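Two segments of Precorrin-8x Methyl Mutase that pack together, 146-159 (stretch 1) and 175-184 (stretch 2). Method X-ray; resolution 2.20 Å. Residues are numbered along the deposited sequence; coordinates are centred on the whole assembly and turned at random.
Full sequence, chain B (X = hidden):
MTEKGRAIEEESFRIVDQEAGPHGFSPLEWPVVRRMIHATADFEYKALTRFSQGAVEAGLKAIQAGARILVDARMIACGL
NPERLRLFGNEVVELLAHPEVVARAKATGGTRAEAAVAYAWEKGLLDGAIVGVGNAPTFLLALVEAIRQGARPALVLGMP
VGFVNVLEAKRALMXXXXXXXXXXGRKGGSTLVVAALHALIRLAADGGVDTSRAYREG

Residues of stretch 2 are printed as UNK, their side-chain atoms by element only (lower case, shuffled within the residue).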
# COMPACT_ATOMS: atom_id res chain seq x y z
N ALA B 146 -3.98 0.35 25.92
CA ALA B 146 -3.37 1.60 26.36
C ALA B 146 -4.42 2.70 26.44
O ALA B 146 -4.24 3.68 27.17
CB ALA B 146 -2.26 2.01 25.40
N ILE B 147 -5.50 2.55 25.69
CA ILE B 147 -6.58 3.53 25.68
C ILE B 147 -7.40 3.38 26.96
O ILE B 147 -7.96 4.36 27.47
CB ILE B 147 -7.50 3.35 24.43
CG1 ILE B 147 -6.79 3.91 23.18
CG2 ILE B 147 -8.84 4.05 24.63
CD1 ILE B 147 -7.61 3.80 21.91
N ARG B 148 -7.48 2.16 27.47
CA ARG B 148 -8.24 1.88 28.69
C ARG B 148 -7.48 2.37 29.92
O ARG B 148 -8.01 2.37 31.03
CB ARG B 148 -8.52 0.38 28.83
CG ARG B 148 -9.46 -0.20 27.77
CD ARG B 148 -10.85 0.43 27.80
NE ARG B 148 -11.79 -0.36 27.02
CZ ARG B 148 -13.06 -0.01 26.78
NH1 ARG B 148 -13.55 1.13 27.26
NH2 ARG B 148 -13.85 -0.82 26.07
N GLN B 149 -6.24 2.79 29.71
CA GLN B 149 -5.40 3.30 30.79
C GLN B 149 -5.27 4.82 30.78
O GLN B 149 -4.50 5.39 31.55
CB GLN B 149 -4.00 2.68 30.73
CG GLN B 149 -3.98 1.18 30.95
CD GLN B 149 -4.71 0.77 32.21
OE1 GLN B 149 -4.46 1.32 33.28
NE2 GLN B 149 -5.62 -0.19 32.08
N GLY B 150 -6.01 5.49 29.89
CA GLY B 150 -5.94 6.94 29.85
C GLY B 150 -5.40 7.58 28.58
O GLY B 150 -5.26 8.80 28.51
N ALA B 151 -5.08 6.77 27.57
CA ALA B 151 -4.58 7.34 26.32
C ALA B 151 -5.79 7.83 25.52
O ALA B 151 -6.79 7.13 25.43
CB ALA B 151 -3.81 6.28 25.54
N ARG B 152 -5.69 9.04 24.98
CA ARG B 152 -6.79 9.62 24.20
C ARG B 152 -6.39 10.17 22.82
O ARG B 152 -6.22 11.38 22.62
CB ARG B 152 -7.49 10.73 25.01
CG ARG B 152 -8.14 10.24 26.31
CD ARG B 152 -9.03 9.01 26.06
NE ARG B 152 -9.57 8.45 27.29
CZ ARG B 152 -10.08 7.23 27.40
NH1 ARG B 152 -10.12 6.42 26.35
NH2 ARG B 152 -10.57 6.81 28.56
N PRO B 153 -6.21 9.27 21.84
CA PRO B 153 -5.84 9.69 20.48
C PRO B 153 -7.03 10.43 19.89
O PRO B 153 -8.18 10.09 20.19
CB PRO B 153 -5.59 8.37 19.76
CG PRO B 153 -5.25 7.41 20.87
CD PRO B 153 -6.22 7.80 21.95
N ALA B 154 -6.79 11.44 19.07
CA ALA B 154 -7.90 12.17 18.48
C ALA B 154 -8.74 11.24 17.62
O ALA B 154 -9.96 11.33 17.63
CB ALA B 154 -7.38 13.34 17.64
N LEU B 155 -8.08 10.35 16.87
CA LEU B 155 -8.79 9.41 16.00
C LEU B 155 -7.94 8.19 15.67
O LEU B 155 -6.73 8.29 15.54
CB LEU B 155 -9.20 10.09 14.69
CG LEU B 155 -9.68 9.18 13.54
CD1 LEU B 155 -11.01 8.49 13.89
CD2 LEU B 155 -9.84 10.04 12.30
N VAL B 156 -8.59 7.04 15.53
CA VAL B 156 -7.87 5.81 15.22
C VAL B 156 -8.43 5.10 13.99
O VAL B 156 -9.61 4.74 13.94
CB VAL B 156 -7.92 4.81 16.41
CG1 VAL B 156 -7.21 3.51 16.04
CG2 VAL B 156 -7.27 5.43 17.62
N LEU B 157 -7.57 4.90 12.99
CA LEU B 157 -7.96 4.22 11.77
C LEU B 157 -7.53 2.75 11.92
O LEU B 157 -6.34 2.42 11.81
CB LEU B 157 -7.27 4.87 10.56
CG LEU B 157 -7.52 6.36 10.33
CD1 LEU B 157 -6.73 6.83 9.13
CD2 LEU B 157 -8.99 6.61 10.13
N GLY B 158 -8.49 1.88 12.21
CA GLY B 158 -8.16 0.48 12.40
C GLY B 158 -8.40 -0.31 11.14
O GLY B 158 -9.49 -0.86 10.93
N MET B 159 -7.37 -0.38 10.30
CA MET B 159 -7.45 -1.09 9.04
C MET B 159 -6.35 -2.12 8.80
O MET B 159 -5.73 -2.13 7.73
CB MET B 159 -7.50 -0.08 7.90
CG MET B 159 -8.57 0.99 8.09
SD MET B 159 -8.47 2.37 6.88
CE MET B 159 -9.72 3.41 7.48
N UNK B 175 -15.33 -1.05 20.08
CA UNK B 175 -16.06 -1.07 21.34
C UNK B 175 -15.29 -0.23 22.35
O UNK B 175 -15.48 -0.33 23.57
c UNK B 175 -16.97 -4.88 21.28
o UNK B 175 -15.90 -5.47 21.55
c UNK B 175 -16.92 -3.43 20.84
c UNK B 175 -16.21 -2.51 21.84
o UNK B 175 -18.09 -5.44 21.34
N UNK B 176 -14.41 0.62 21.82
CA UNK B 176 -13.57 1.49 22.64
C UNK B 176 -14.08 2.93 22.68
O UNK B 176 -14.89 3.34 21.84
c UNK B 176 -12.14 1.45 22.11
N UNK B 177 -13.61 3.72 23.67
CA UNK B 177 -13.94 5.12 23.93
C UNK B 177 -13.12 6.16 23.16
O UNK B 177 -12.60 7.11 23.74
c UNK B 177 -13.70 5.25 25.43
c UNK B 177 -12.46 4.46 25.58
c UNK B 177 -12.79 3.20 24.78
N UNK B 178 -13.01 5.98 21.85
CA UNK B 178 -12.26 6.91 21.01
C UNK B 178 -12.88 6.86 19.62
O UNK B 178 -13.37 5.81 19.19
c UNK B 178 -10.59 5.25 20.09
c UNK B 178 -10.76 6.51 20.93
c UNK B 178 -9.94 7.63 20.36
N UNK B 179 -12.89 7.98 18.90
CA UNK B 179 -13.50 7.88 17.57
C UNK B 179 -12.66 6.99 16.66
O UNK B 179 -11.44 6.89 16.83
c UNK B 179 -13.59 9.33 17.11
c UNK B 179 -12.41 9.35 19.16
c UNK B 179 -12.44 9.96 17.79
N UNK B 180 -13.29 6.33 15.71
CA UNK B 180 -12.53 5.47 14.83
C UNK B 180 -13.20 5.23 13.48
O UNK B 180 -14.37 5.58 13.28
c UNK B 180 -15.63 2.63 16.38
c UNK B 180 -14.64 2.93 15.42
c UNK B 180 -14.87 2.58 14.08
n UNK B 180 -15.17 3.07 17.60
c UNK B 180 -16.06 1.95 13.75
c UNK B 180 -13.56 3.58 16.11
c UNK B 180 -12.30 4.13 15.51
c UNK B 180 -16.83 1.99 16.05
c UNK B 180 -17.03 1.66 14.73
c UNK B 180 -13.94 3.64 17.43
N UNK B 181 -12.43 4.64 12.58
CA UNK B 181 -12.87 4.26 11.25
C UNK B 181 -12.22 2.91 11.04
O UNK B 181 -11.01 2.75 11.23
c UNK B 181 -12.95 4.73 8.81
c UNK B 181 -12.41 7.61 9.39
c UNK B 181 -12.80 6.64 10.46
c UNK B 181 -12.38 5.20 10.16
N UNK B 182 -13.04 1.94 10.67
CA UNK B 182 -12.59 0.58 10.50
C UNK B 182 -13.03 -0.05 9.18
O UNK B 182 -14.05 0.32 8.62
c UNK B 182 -12.30 -0.05 12.93
c UNK B 182 -13.15 -0.28 11.68
c UNK B 182 -13.13 -1.74 11.34
N UNK B 183 -12.22 -0.99 8.68
CA UNK B 183 -12.57 -1.74 7.48
C UNK B 183 -12.89 -3.12 8.05
O UNK B 183 -12.00 -3.87 8.45
c UNK B 183 -11.40 -1.86 6.45
o UNK B 183 -10.23 -2.37 7.10
c UNK B 183 -11.10 -0.50 5.83
N UNK B 184 -14.18 -3.43 8.12
CA UNK B 184 -14.67 -4.69 8.66
C UNK B 184 -14.07 -5.89 7.94
O UNK B 184 -13.87 -5.87 6.73
c UNK B 184 -16.94 -3.53 9.08
c UNK B 184 -16.20 -4.75 8.52
o UNK B 184 -18.83 -3.90 10.46
c UNK B 184 -17.58 -3.79 10.42
o UNK B 184 -16.86 -3.90 11.44

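Position 175 carries three carbons, the third bearing two oxygens, and its backbone O lies 3.0 Å from Arg148 NH2. A carboxylate on a two-carbon stem makes it Glu175. Its CA-to-CB bond points sideways and its end leads away from stretch 1, as suits a charged group at an exposed site.

Position 176 has a single side-chain carbon, and its CA sits 4.1 Å from Arg148 NH2, over one face of the guanidinium: Ala176. The lone methyl points sideways, and the backbone makes this approach.

At 177 three carbons close a ring onto the backbone N. One ring carbon is 3.8 Å from Ile147 CG2 and 3.1 Å from Arg152 NH1; the one bonded to N lies 3.3 Å from Arg148 NH1, over the same guanidinium face as Ala176 CA. The closed ring defines Pro177.

Position 178 shows one carbon carrying two more. One branch is 3.8 Å from Ile147 CD1 and 4.1 Å from Val156 CG2, the other 4.0 Å from Pro153 CD. This beta-branched pattern is Val178, pointing toward stretch 1 and filling a buried apolar pocket.

At 179 a second ring closes onto N; its CB packs 4.2 Å from Leu155 CD1, and the backbone O accepts a hydrogen bond from Val156 N (3.1 Å). This is Pro179, which has no amide hydrogen to donate.

Position 180 bears one carbon, then fused five- and six-membered rings holding eight carbons and one nitrogen; its CA lies 3.1 Å from Val156 O. It is Trp180. The end of this bulky side chain leads away from stretch 1, so its pairing with Val156 rests largely on backbone.

Four carbons at 181 fork at the first. The end of the two-carbon arm touches Leu157 CD2 at 3.6 Å and the short arm touches Met159 CE at 3.7 Å: Ile181, both arms finding apolar partners.

Position 182, again one carbon carrying two, pairs with Gly158. It is Val182, a beta-branched residue well suited to a strand; even a CB on Gly158 would come tight against Val182 CG2.

At 183 one carbon carries a carbon and an oxygen, the oxygen 3.7 Å from Met159 CB: Thr183. OG1 is hydrogen-bonded elsewhere in the structure, which satisfies the hydroxyl at this buried site.

At 184, three carbons ending in two oxygens make no contact with stretch 1: Glu184, whose CA-to-CB bond points away.

The contact joins two parallel strands, 155-158 and 180-183. Ile181 is central: its N donates to Val156 O (3.1 Å) and its O accepts from Gly158 N (2.8 Å). Apolar packing reinforces this ladder, while the arginines meet Pro177 at its exposed margin.

Stretch 2 175-184: EAPVPWIVTE
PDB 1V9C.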